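Cell wall binding protein cwp8 (Peptoclostridium difficile, PDB 5J6Q) probably attaches to the bacterial cell wall through three CWB2 modules as part of the S-layer of this organism. Local coordinates at residues V182-L187 and N252-T257; Y216-E221 and I246-A251; E403-I408 and I444-N449; A419-G424 and N471-E476. All coordinates share one frame; numbering follows the deposited sequence.

Contact 1. Residues V182-L187 and N252-T257; sequences VKNADL and NEKPET
D186 and L187 run parallel to E256 and T257, joined by a bond from T257 N to D186 O (2.8 Å) and a weak one from D186 N to P255 O (3.3 Å). Proline, with no N-H to give, offers its carbonyl here. Just ahead of this pairing K254 reaches back across the incoming chain. CG is anti to the backbone N (chi1 -179°) and the rest of the chain is extended; CE passes 3.3 Å from A185 CA. A185 turns its CB to the P255 ring, CB to CG 4.1 Å, a small residue between proline and lysine. At the lysine's end NZ forms a salt bridge with D186 OD2 (2.8 Å), coming from above the carboxylate plane, 56° out of it. N184 OD1 stands 3.4 Å from K254 CE, while N184 ND2 is bonded to L63 O. On the other face of the sheet L187 and T257 lie side by side, CD2 against CB at 3.8 Å. E256 turns its carboxylate to K211 of helix 203-213. The contact sits where strand 178-183 of one mixed sheet gives way to strand 186-191, the outer strand of the next, with strand 242-249 flanking 256-262 on its far side.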
loop_
_atom_site.group_PDB
_atom_site.type_symbol
_atom_site.label_atom_id
_atom_site.label_comp_id
_atom_site.label_asym_id
_atom_site.label_seq_id
_atom_site.Cartn_x
_atom_site.Cartn_y
_atom_site.Cartn_z
ATOM N N VAL A 182 -11.861 12.108 18.290
ATOM C CA VAL A 182 -10.939 13.144 17.845
ATOM C C VAL A 182 -9.574 12.700 18.228
ATOM O O VAL A 182 -9.378 12.378 19.412
ATOM C CB VAL A 182 -11.250 14.564 18.465
ATOM C CG1 VAL A 182 -10.142 15.519 18.097
ATOM C CG2 VAL A 182 -12.585 15.111 17.924
ATOM N N LYS A 183 -8.614 12.698 17.242
ATOM C CA LYS A 183 -7.269 12.190 17.500
ATOM C C LYS A 183 -6.191 13.145 17.158
ATOM O O LYS A 183 -6.236 13.758 16.085
ATOM C CB LYS A 183 -6.947 10.922 16.632
ATOM C CG LYS A 183 -7.982 9.839 16.584
ATOM C CD LYS A 183 -7.360 8.585 15.864
ATOM C CE LYS A 183 -8.293 7.393 15.784
ATOM N NZ LYS A 183 -7.798 6.335 14.821
ATOM N N ASN A 184 -5.201 13.296 18.034
ATOM C CA ASN A 184 -4.101 14.130 17.605
ATOM C C ASN A 184 -3.142 13.156 16.819
ATOM O O ASN A 184 -2.280 12.487 17.381
ATOM C CB ASN A 184 -3.455 14.772 18.766
ATOM C CG ASN A 184 -2.202 15.520 18.435
ATOM O OD1 ASN A 184 -1.705 15.464 17.310
ATOM N ND2 ASN A 184 -1.602 16.246 19.388
ATOM N N ALA A 185 -3.341 13.100 15.508
ATOM C CA ALA A 185 -2.592 12.205 14.615
ATOM C C ALA A 185 -2.895 12.584 13.197
ATOM O O ALA A 185 -3.825 13.369 12.957
ATOM C CB ALA A 185 -3.008 10.754 14.845
ATOM N N ASP A 186 -2.124 12.024 12.252
ATOM C CA ASP A 186 -2.294 12.280 10.823
ATOM C C ASP A 186 -3.097 11.144 10.278
ATOM O O ASP A 186 -2.668 9.993 10.402
ATOM C CB ASP A 186 -0.914 12.369 10.150
ATOM C CG ASP A 186 -0.139 13.567 10.657
ATOM O OD1 ASP A 186 0.909 13.362 11.310
ATOM O OD2 ASP A 186 -0.592 14.721 10.412
ATOM N N LEU A 187 -4.248 11.426 9.657
ATOM C CA LEU A 187 -5.124 10.380 9.183
ATOM C C LEU A 187 -5.336 10.431 7.667
ATOM O O LEU A 187 -5.321 11.526 7.076
ATOM C CB LEU A 187 -6.480 10.528 9.871
ATOM C CG LEU A 187 -6.430 10.940 11.350
ATOM C CD1 LEU A 187 -7.851 11.335 11.816
ATOM C CD2 LEU A 187 -5.872 9.772 12.137
ATOM N N ASN A 252 8.219 10.069 20.636
ATOM C CA ASN A 252 8.377 11.502 20.359
ATOM C C ASN A 252 7.793 11.874 19.002
ATOM O O ASN A 252 7.890 13.033 18.601
ATOM C CB ASN A 252 9.858 11.923 20.356
ATOM C CG ASN A 252 10.664 11.463 21.540
ATOM O OD1 ASN A 252 10.104 11.120 22.587
ATOM N ND2 ASN A 252 11.996 11.430 21.451
ATOM N N GLU A 253 7.202 10.911 18.282
ATOM C CA GLU A 253 6.647 11.227 16.975
ATOM C C GLU A 253 5.139 11.086 16.974
ATOM O O GLU A 253 4.578 10.270 17.706
ATOM C CB GLU A 253 7.267 10.317 15.902
ATOM C CG GLU A 253 6.754 10.614 14.503
ATOM C CD GLU A 253 7.062 12.031 14.055
ATOM O OE1 GLU A 253 6.113 12.828 13.911
ATOM O OE2 GLU A 253 8.250 12.343 13.847
ATOM N N LYS A 254 4.492 11.887 16.141
ATOM C CA LYS A 254 3.045 11.899 16.004
ATOM C C LYS A 254 2.645 10.672 15.187
ATOM O O LYS A 254 3.126 10.518 14.069
ATOM C CB LYS A 254 2.633 13.206 15.302
ATOM C CG LYS A 254 1.137 13.368 15.113
ATOM C CD LYS A 254 0.836 14.695 14.427
ATOM C CE LYS A 254 -0.635 14.845 14.161
ATOM N NZ LYS A 254 -0.896 15.699 12.976
ATOM N N PRO A 255 1.795 9.769 15.687
ATOM C CA PRO A 255 1.455 8.611 14.866
ATOM C C PRO A 255 0.720 9.005 13.604
ATOM O O PRO A 255 0.415 10.192 13.371
ATOM C CB PRO A 255 0.603 7.723 15.791
ATOM C CG PRO A 255 -0.014 8.676 16.752
ATOM C CD PRO A 255 1.066 9.765 16.963
ATOM N N GLU A 256 0.422 7.993 12.792
ATOM C CA GLU A 256 -0.294 8.216 11.560
ATOM C C GLU A 256 -1.179 7.052 11.378
ATOM O O GLU A 256 -0.756 5.929 11.566
ATOM C CB GLU A 256 0.694 8.401 10.354
ATOM C CG GLU A 256 0.061 8.121 9.011
ATOM C CD GLU A 256 1.047 8.276 7.834
ATOM O OE1 GLU A 256 2.241 7.929 7.992
ATOM O OE2 GLU A 256 0.609 8.755 6.755
ATOM N N THR A 257 -2.410 7.278 11.002
ATOM C CA THR A 257 -3.323 6.183 10.790
ATOM C C THR A 257 -3.865 6.235 9.375
ATOM O O THR A 257 -4.389 7.275 8.979
ATOM C CB THR A 257 -4.463 6.256 11.871
ATOM O OG1 THR A 257 -3.902 5.924 13.151
ATOM C CG2 THR A 257 -5.554 5.308 11.574
#

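Contact 2. Residues Y216-E221 and I246-A251; sequences YALTFE and IVLSKA
L218 and L248 form the apolar centre, lying side by side and pointing the same way, with L218 CG 3.7 Å from L248 CD1. I246 adds its branch methyl to the same face, CG2 meeting L218 CD2 at 3.9 Å. Branched aliphatic residues suit this face because helices 203-213 and 265-280 pack over it: V212 touches both leucines and L275 touches I246. F220 continues the row, and L218 CD2 lies above one face of its ring, offset toward the rim.

These side chains belong to an antiparallel ladder between the outer strand 217-224 and its neighbour 242-249, part of a four-stranded mixed sheet in domain 3 of Cwp8. A217 with S249 and T219 with V247 are the hydrogen-bonded pairs, L218 with L248 and F220 with I246 the non-hydrogen-bonded ones. The short strand axes run at 149° to each other, antiparallel with the usual twist of a sheet.

On the opposite face the residues are more polar. T219 OG1 takes the crowded position between the backbone N and the carbonyl carbon (chi1 53°), which brings it against V247 CB at 3.3 Å, and it gives a weak hydrogen bond to V247 O (3.3 Å). V247 CG2 in turn meets E221 OE1 at 3.4 Å. At the end of the ladder the Y216 ring carries K250 CB over one face, a CH-pi contact 4.2 Å from that CB to the ring centroid. The K250 chain crosses the tyrosine at about a right angle, and its NZ bonds to N214 O.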
loop_
_atom_site.group_PDB
_atom_site.type_symbol
_atom_site.label_atom_id
_atom_site.label_comp_id
_atom_site.label_asym_id
_atom_site.label_seq_id
_atom_site.Cartn_x
_atom_site.Cartn_y
_atom_site.Cartn_z
ATOM N N TYR A 216 9.325 2.995 12.744
ATOM C CA TYR A 216 7.902 3.018 12.975
ATOM C C TYR A 216 7.418 1.605 13.131
ATOM O O TYR A 216 7.765 0.730 12.337
ATOM C CB TYR A 216 7.161 3.707 11.826
ATOM C CG TYR A 216 7.385 5.203 11.801
ATOM C CD1 TYR A 216 8.497 5.748 11.178
ATOM C CD2 TYR A 216 6.483 6.070 12.400
ATOM C CE1 TYR A 216 8.705 7.119 11.149
ATOM C CE2 TYR A 216 6.682 7.444 12.378
ATOM C CZ TYR A 216 7.797 7.964 11.749
ATOM O OH TYR A 216 8.003 9.320 11.704
ATOM N N ALA A 217 6.646 1.370 14.178
ATOM C CA ALA A 217 6.070 0.071 14.401
ATOM C C ALA A 217 4.812 0.123 13.605
ATOM O O ALA A 217 4.215 1.201 13.493
ATOM C CB ALA A 217 5.761 -0.144 15.872
ATOM N N LEU A 218 4.417 -0.995 13.025
ATOM C CA LEU A 218 3.207 -1.028 12.239
ATOM C C LEU A 218 2.242 -1.832 13.028
ATOM O O LEU A 218 2.572 -2.908 13.477
ATOM C CB LEU A 218 3.405 -1.660 10.837
ATOM C CG LEU A 218 2.329 -1.321 9.798
ATOM C CD1 LEU A 218 2.783 -1.782 8.425
ATOM C CD2 LEU A 218 1.026 -2.033 10.074
ATOM N N THR A 219 1.037 -1.338 13.174
ATOM C CA THR A 219 0.030 -2.041 13.953
ATOM C C THR A 219 -1.231 -1.955 13.187
ATOM O O THR A 219 -1.375 -1.055 12.342
ATOM C CB THR A 219 -0.051 -1.434 15.383
ATOM O OG1 THR A 219 -0.235 -0.007 15.261
ATOM C CG2 THR A 219 1.256 -1.709 16.193
ATOM N N PHE A 220 -2.138 -2.877 13.434
ATOM C CA PHE A 220 -3.396 -2.884 12.684
ATOM C C PHE A 220 -4.571 -2.527 13.587
ATOM O O PHE A 220 -4.459 -2.625 14.806
ATOM C CB PHE A 220 -3.658 -4.263 12.065
ATOM C CG PHE A 220 -2.634 -4.707 11.037
ATOM C CD1 PHE A 220 -1.677 -5.654 11.356
ATOM C CD2 PHE A 220 -2.641 -4.185 9.756
ATOM C CE1 PHE A 220 -0.747 -6.074 10.411
ATOM C CE2 PHE A 220 -1.710 -4.606 8.812
ATOM C CZ PHE A 220 -0.770 -5.547 9.145
ATOM N N GLU A 221 -5.702 -2.119 12.990
ATOM C CA GLU A 221 -6.874 -1.774 13.773
ATOM C C GLU A 221 -8.082 -1.812 12.879
ATOM O O GLU A 221 -7.943 -1.845 11.661
ATOM C CB GLU A 221 -6.712 -0.393 14.432
ATOM C CG GLU A 221 -6.136 -0.499 15.836
ATOM C CD GLU A 221 -5.172 0.623 16.156
ATOM O OE1 GLU A 221 -5.568 1.797 15.988
ATOM O OE2 GLU A 221 -4.020 0.325 16.571
ATOM N N ILE A 246 -4.241 0.971 9.312
ATOM C CA ILE A 246 -2.812 0.779 9.401
ATOM C C ILE A 246 -2.330 1.895 10.257
ATOM O O ILE A 246 -2.588 3.031 9.880
ATOM C CB ILE A 246 -2.160 0.894 7.954
ATOM C CG1 ILE A 246 -2.718 -0.114 7.007
ATOM C CG2 ILE A 246 -0.668 0.787 8.049
ATOM C CD1 ILE A 246 -2.459 0.237 5.520
ATOM N N VAL A 247 -1.578 1.627 11.336
ATOM C CA VAL A 247 -1.097 2.661 12.220
ATOM C C VAL A 247 0.413 2.644 12.323
ATOM O O VAL A 247 0.990 1.613 12.655
ATOM C CB VAL A 247 -1.750 2.393 13.633
ATOM C CG1 VAL A 247 -1.345 3.473 14.630
ATOM C CG2 VAL A 247 -3.268 2.310 13.504
ATOM N N LEU A 248 1.062 3.786 12.076
ATOM C CA LEU A 248 2.511 3.868 12.169
ATOM C C LEU A 248 2.841 4.732 13.372
ATOM O O LEU A 248 2.304 5.818 13.475
ATOM C CB LEU A 248 3.158 4.486 10.916
ATOM C CG LEU A 248 2.960 3.709 9.619
ATOM C CD1 LEU A 248 3.362 2.247 9.858
ATOM C CD2 LEU A 248 1.527 3.826 9.143
ATOM N N SER A 249 3.741 4.276 14.260
ATOM C CA SER A 249 4.099 5.036 15.454
ATOM C C SER A 249 5.575 4.939 15.805
ATOM O O SER A 249 6.266 3.965 15.471
ATOM C CB SER A 249 3.308 4.544 16.668
ATOM O OG SER A 249 2.000 4.107 16.339
ATOM N N LYS A 250 6.040 5.963 16.508
ATOM C CA LYS A 250 7.420 6.075 16.980
ATOM C C LYS A 250 7.469 7.012 18.195
ATOM O O LYS A 250 6.628 7.902 18.298
ATOM C CB LYS A 250 8.313 6.628 15.863
ATOM C CG LYS A 250 9.753 6.164 15.973
ATOM C CD LYS A 250 10.540 6.597 14.757
ATOM C CE LYS A 250 11.996 6.796 15.086
ATOM N NZ LYS A 250 12.721 7.390 13.935
ATOM N N ALA A 251 8.438 6.821 19.111
ATOM C CA ALA A 251 8.555 7.674 20.292
ATOM C C ALA A 251 8.809 9.117 19.894
ATOM O O ALA A 251 9.529 9.366 18.927
ATOM C CB ALA A 251 9.692 7.193 21.173
#

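Contact 3. Residues E403-I408 and I444-N449; sequences ETSLEI and IIVTGN
The flat group where S405 meets V446 is a peptide, the one joining I445 to V446: its N-H runs to S405 OG, 3.0 Å from V446 N and almost straight at 169°. No aromatic ring enters the contact, and S405 OG also lies 3.5 Å from V446 CB. The setting is a CWB2 module with a toprim-like fold, in which helix 401-410 runs past the parallel sheet, nearly antiparallel to strand 444-447 (161°) with the two axes 7.0 Å apart at their closest.

That strand is one of the two edge strands of its sheet. I445 and T447 spend their backbone groups on strand 418-423 and G424 just after it, while the N-H of V446 faces the other way and is taken up by the serine. A serine fits so close an approach of helix and strand because it is short, and because its hydroxyl can accept from V446 while giving its own proton to F402 O in the preceding turn. With OG between the backbone N and the carbonyl carbon (chi1 78°), the hydroxyl faces V446 N.

Around this polar pair the packing is apolar. S405 CB rests 3.7 Å from V446 CG2, while V446 also touches V323 of helix 322-327, in the range of the preceding CWB2 repeat. Valine and isoleucine, branched at CB, suit an extended strand pressed between helices. L406 and I445 cross at about a right angle, touching through methyls alone, L406 CD2 lying 4.2 Å from I445 CG2.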
loop_
_atom_site.group_PDB
_atom_site.type_symbol
_atom_site.label_atom_id
_atom_site.label_comp_id
_atom_site.label_asym_id
_atom_site.label_seq_id
_atom_site.Cartn_x
_atom_site.Cartn_y
_atom_site.Cartn_z
ATOM N N GLU A 403 37.103 -2.531 -27.320
ATOM C CA GLU A 403 38.320 -2.240 -26.576
ATOM C C GLU A 403 38.005 -2.012 -25.109
ATOM O O GLU A 403 38.759 -2.458 -24.248
ATOM C CB GLU A 403 39.018 -1.009 -27.170
ATOM C CG GLU A 403 39.676 -1.321 -28.499
ATOM C CD GLU A 403 40.300 -0.099 -29.131
ATOM O OE1 GLU A 403 40.961 0.681 -28.405
ATOM O OE2 GLU A 403 40.126 0.081 -30.352
ATOM N N THR A 404 36.907 -1.322 -24.813
ATOM C CA THR A 404 36.571 -1.114 -23.429
ATOM C C THR A 404 36.346 -2.451 -22.733
ATOM O O THR A 404 36.825 -2.620 -21.612
ATOM C CB THR A 404 35.404 -0.175 -23.375
ATOM O OG1 THR A 404 35.886 1.077 -23.922
ATOM C CG2 THR A 404 34.838 -0.006 -21.931
ATOM N N SER A 405 35.714 -3.433 -23.399
ATOM C CA SER A 405 35.441 -4.675 -22.713
ATOM C C SER A 405 36.730 -5.346 -22.343
ATOM O O SER A 405 36.829 -5.851 -21.236
ATOM C CB SER A 405 34.511 -5.582 -23.529
ATOM O OG SER A 405 35.116 -6.292 -24.604
ATOM N N LEU A 406 37.757 -5.339 -23.239
ATOM C CA LEU A 406 39.047 -5.956 -22.847
ATOM C C LEU A 406 39.679 -5.189 -21.628
ATOM O O LEU A 406 40.258 -5.798 -20.737
ATOM C CB LEU A 406 40.003 -5.959 -24.060
ATOM C CG LEU A 406 39.380 -6.599 -25.302
ATOM C CD1 LEU A 406 40.048 -6.068 -26.586
ATOM C CD2 LEU A 406 39.540 -8.100 -25.210
ATOM N N GLU A 407 39.560 -3.878 -21.580
ATOM C CA GLU A 407 40.062 -3.142 -20.420
ATOM C C GLU A 407 39.323 -3.582 -19.136
ATOM O O GLU A 407 39.969 -3.813 -18.111
ATOM C CB GLU A 407 39.890 -1.638 -20.638
ATOM C CG GLU A 407 40.742 -1.131 -21.791
ATOM C CD GLU A 407 42.226 -1.431 -21.593
ATOM O OE1 GLU A 407 42.913 -1.672 -22.599
ATOM O OE2 GLU A 407 42.705 -1.435 -20.430
ATOM N N ILE A 408 37.955 -3.725 -19.197
ATOM C CA ILE A 408 37.185 -4.176 -18.017
ATOM C C ILE A 408 37.728 -5.498 -17.659
ATOM O O ILE A 408 38.022 -5.807 -16.492
ATOM C CB ILE A 408 35.665 -4.353 -18.358
ATOM C CG1 ILE A 408 34.995 -3.007 -18.548
ATOM C CG2 ILE A 408 34.971 -5.147 -17.284
ATOM C CD1 ILE A 408 33.562 -3.179 -19.183
ATOM N N ILE A 444 33.215 -10.613 -19.890
ATOM C CA ILE A 444 32.283 -10.631 -20.962
ATOM C C ILE A 444 33.025 -9.909 -22.026
ATOM O O ILE A 444 33.205 -8.698 -21.929
ATOM C CB ILE A 444 30.967 -9.882 -20.592
ATOM C CG1 ILE A 444 30.107 -10.724 -19.611
ATOM C CG2 ILE A 444 30.205 -9.577 -21.854
ATOM C CD1 ILE A 444 28.971 -9.857 -18.984
ATOM N N ILE A 445 33.424 -10.632 -23.060
ATOM C CA ILE A 445 34.215 -10.021 -24.095
ATOM C C ILE A 445 33.289 -9.721 -25.217
ATOM O O ILE A 445 32.528 -10.598 -25.641
ATOM C CB ILE A 445 35.337 -11.040 -24.477
ATOM C CG1 ILE A 445 36.234 -11.360 -23.226
ATOM C CG2 ILE A 445 36.161 -10.474 -25.627
ATOM C CD1 ILE A 445 36.863 -10.064 -22.612
ATOM N N VAL A 446 33.336 -8.513 -25.679
ATOM C CA VAL A 446 32.513 -8.028 -26.760
ATOM C C VAL A 446 33.432 -8.041 -28.003
ATOM O O VAL A 446 34.541 -7.511 -27.905
ATOM C CB VAL A 446 32.078 -6.617 -26.404
ATOM C CG1 VAL A 446 31.218 -6.013 -27.510
ATOM C CG2 VAL A 446 31.328 -6.604 -25.075
ATOM N N THR A 447 32.964 -8.599 -29.169
ATOM C CA THR A 447 33.827 -8.668 -30.346
ATOM C C THR A 447 33.116 -8.228 -31.638
ATOM O O THR A 447 31.875 -8.279 -31.755
ATOM C CB THR A 447 34.380 -10.116 -30.474
ATOM O OG1 THR A 447 35.388 -10.137 -31.510
ATOM C CG2 THR A 447 33.276 -11.133 -30.816
ATOM N N GLY A 448 33.926 -7.765 -32.602
ATOM C CA GLY A 448 33.413 -7.327 -33.884
ATOM C C GLY A 448 33.437 -8.550 -34.759
ATOM O O GLY A 448 33.479 -9.666 -34.252
ATOM N N ASN A 449 33.431 -8.348 -36.068
ATOM C CA ASN A 449 33.423 -9.461 -37.014
ATOM C C ASN A 449 34.571 -10.429 -36.834
ATOM O O ASN A 449 34.431 -11.606 -37.156
ATOM C CB ASN A 449 33.412 -8.918 -38.420
ATOM C CG ASN A 449 32.014 -8.542 -38.773
ATOM O OD1 ASN A 449 31.767 -7.435 -39.266
ATOM N ND2 ASN A 449 31.034 -9.400 -38.489
#

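Contact 4. Residues A419-G424 and N471-E476; sequences AFVVGG and NSVSKE
V473 and G423 bear most of this contact, with V421 and S472 at their sides. V473 turns its CB toward strand 418-423 and divides the work between its two methyls. CG2, anti to the carbonyl carbon, comes down on the backbone, 3.4 Å from G423 N and equally near V422 C; CG1, anti to the backbone N (chi1 172°), meets V421 CG1 at 4.0 Å. A valine suits the place because its branching at CB serves backbone and side chain at once.

G423 offers a bare CA to S472 O, the two atoms 3.3 Å apart in a CA-H...O contact. The carbonyl lies where a side chain on G423 would point, so the glycine is what permits so close an approach. Near the end of the strand a water joins the segments, accepting from G424 N at 3.1 Å and donating to S472 O at 2.9 Å. The hydroxyl of S472 bonds to N425.

The contact thus joins the C-terminal end of a central strand of the parallel CWB2 sheet to the loop that leads into helix 475-484, whose N-cap is S474. Strand 463-467, the next in the sheet, packs on V473 through I466. With no direct hydrogen bond between them, the segments are held by van der Waals packing, a CA-H...O contact and one water, which takes up G424 N and S472 O.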
loop_
_atom_site.group_PDB
_atom_site.type_symbol
_atom_site.label_atom_id
_atom_site.label_comp_id
_atom_site.label_asym_id
_atom_site.label_seq_id
_atom_site.Cartn_x
_atom_site.Cartn_y
_atom_site.Cartn_z
ATOM N N ALA A 419 34.762 -17.442 -19.437
ATOM C CA ALA A 419 34.661 -16.173 -20.115
ATOM C C ALA A 419 33.522 -16.261 -21.146
ATOM O O ALA A 419 33.228 -17.342 -21.664
ATOM C CB ALA A 419 35.963 -15.815 -20.767
ATOM N N PHE A 420 32.867 -15.134 -21.398
ATOM C CA PHE A 420 31.699 -15.092 -22.277
ATOM C C PHE A 420 31.982 -14.259 -23.469
ATOM O O PHE A 420 32.648 -13.243 -23.314
ATOM C CB PHE A 420 30.490 -14.455 -21.528
ATOM C CG PHE A 420 29.880 -15.462 -20.619
ATOM C CD1 PHE A 420 30.090 -15.400 -19.251
ATOM C CD2 PHE A 420 29.159 -16.533 -21.129
ATOM C CE1 PHE A 420 29.599 -16.386 -18.429
ATOM C CE2 PHE A 420 28.664 -17.522 -20.289
ATOM C CZ PHE A 420 28.889 -17.442 -18.953
ATOM N N VAL A 421 31.478 -14.634 -24.636
ATOM C CA VAL A 421 31.718 -13.819 -25.844
ATOM C C VAL A 421 30.439 -13.443 -26.452
ATOM O O VAL A 421 29.583 -14.289 -26.659
ATOM C CB VAL A 421 32.592 -14.545 -26.910
ATOM C CG1 VAL A 421 32.392 -13.906 -28.285
ATOM C CG2 VAL A 421 34.053 -14.454 -26.507
ATOM N N VAL A 422 30.288 -12.157 -26.770
ATOM C CA VAL A 422 29.017 -11.622 -27.299
ATOM C C VAL A 422 29.348 -10.646 -28.375
ATOM O O VAL A 422 30.496 -10.172 -28.412
ATOM C CB VAL A 422 28.231 -10.938 -26.092
ATOM C CG1 VAL A 422 28.166 -11.903 -24.865
ATOM C CG2 VAL A 422 28.916 -9.637 -25.667
ATOM N N GLY A 423 28.386 -10.251 -29.190
ATOM C CA GLY A 423 28.671 -9.310 -30.275
ATOM C C GLY A 423 28.444 -7.860 -29.905
ATOM O O GLY A 423 27.658 -7.508 -29.029
ATOM N N GLY A 424 29.153 -6.978 -30.584
ATOM C CA GLY A 424 29.052 -5.569 -30.292
ATOM C C GLY A 424 27.651 -5.067 -30.545
ATOM O O GLY A 424 27.290 -4.004 -30.089
ATOM N N ASN A 471 24.834 -13.988 -36.457
ATOM C CA ASN A 471 24.859 -12.622 -36.961
ATOM C C ASN A 471 25.410 -11.599 -35.907
ATOM O O ASN A 471 25.556 -10.413 -36.198
ATOM C CB ASN A 471 23.454 -12.252 -37.459
ATOM C CG ASN A 471 23.171 -12.850 -38.833
ATOM O OD1 ASN A 471 22.211 -12.471 -39.509
ATOM N ND2 ASN A 471 23.976 -13.785 -39.341
ATOM N N SER A 472 25.748 -12.083 -34.680
ATOM C CA SER A 472 26.280 -11.213 -33.614
ATOM C C SER A 472 27.676 -11.640 -33.364
ATOM O O SER A 472 28.570 -10.821 -33.211
ATOM C CB SER A 472 25.447 -11.339 -32.324
ATOM O OG SER A 472 24.196 -10.712 -32.524
ATOM N N VAL A 473 27.850 -12.943 -33.248
ATOM C CA VAL A 473 29.160 -13.504 -33.096
ATOM C C VAL A 473 29.294 -14.428 -34.277
ATOM O O VAL A 473 28.703 -15.524 -34.325
ATOM C CB VAL A 473 29.306 -14.242 -31.748
ATOM C CG1 VAL A 473 30.631 -14.985 -31.686
ATOM C CG2 VAL A 473 29.219 -13.238 -30.610
ATOM N N SER A 474 30.046 -13.975 -35.245
ATOM C CA SER A 474 30.278 -14.743 -36.475
ATOM C C SER A 474 30.809 -16.141 -36.192
ATOM O O SER A 474 31.474 -16.379 -35.179
ATOM C CB SER A 474 31.260 -14.002 -37.379
ATOM O OG SER A 474 32.600 -14.269 -36.991
ATOM N N LYS A 475 30.500 -17.069 -37.104
ATOM C CA LYS A 475 30.908 -18.471 -37.023
ATOM C C LYS A 475 32.420 -18.567 -37.195
ATOM O O LYS A 475 33.013 -19.580 -36.872
ATOM C CB LYS A 475 30.156 -19.283 -38.096
ATOM C CG LYS A 475 30.558 -20.746 -38.212
ATOM C CD LYS A 475 29.844 -21.365 -39.410
ATOM C CE LYS A 475 30.067 -22.852 -39.538
ATOM N NZ LYS A 475 29.224 -23.420 -40.634
ATOM N N GLU A 476 33.035 -17.501 -37.696
ATOM C CA GLU A 476 34.488 -17.431 -37.867
ATOM C C GLU A 476 35.142 -17.199 -36.491
ATOM O O GLU A 476 36.134 -17.854 -36.148
ATOM C CB GLU A 476 34.870 -16.294 -38.833
ATOM C CG GLU A 476 33.676 -15.681 -39.548
ATOM C CD GLU A 476 33.876 -15.599 -41.046
ATOM O OE1 GLU A 476 34.196 -16.640 -41.655
ATOM O OE2 GLU A 476 33.711 -14.495 -41.606
HETATM O O HOH W 1 29.851 -8.258 -33.353
#

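In the fold
The four contacts fall into two distant pairs. Contact 2 is nested inside the chain loop closed by contact 1, and their centres are about 10 Å apart: strands 242-249 and 256-262 are neighbours in one mixed sheet, linked by E256 O and L248 N at 2.9 Å. Contacts 3 and 4 are equally close, their segments alternate along the chain, and strands 444-447 and 418-423 are paired in a single parallel sheet, where I445 N meets F420 O at 2.7 Å. Between the pairs lie some 52 to 61 Å, centre to centre, in keeping with an elongated protein whose domain 3 and CWB2 modules are separate bodies.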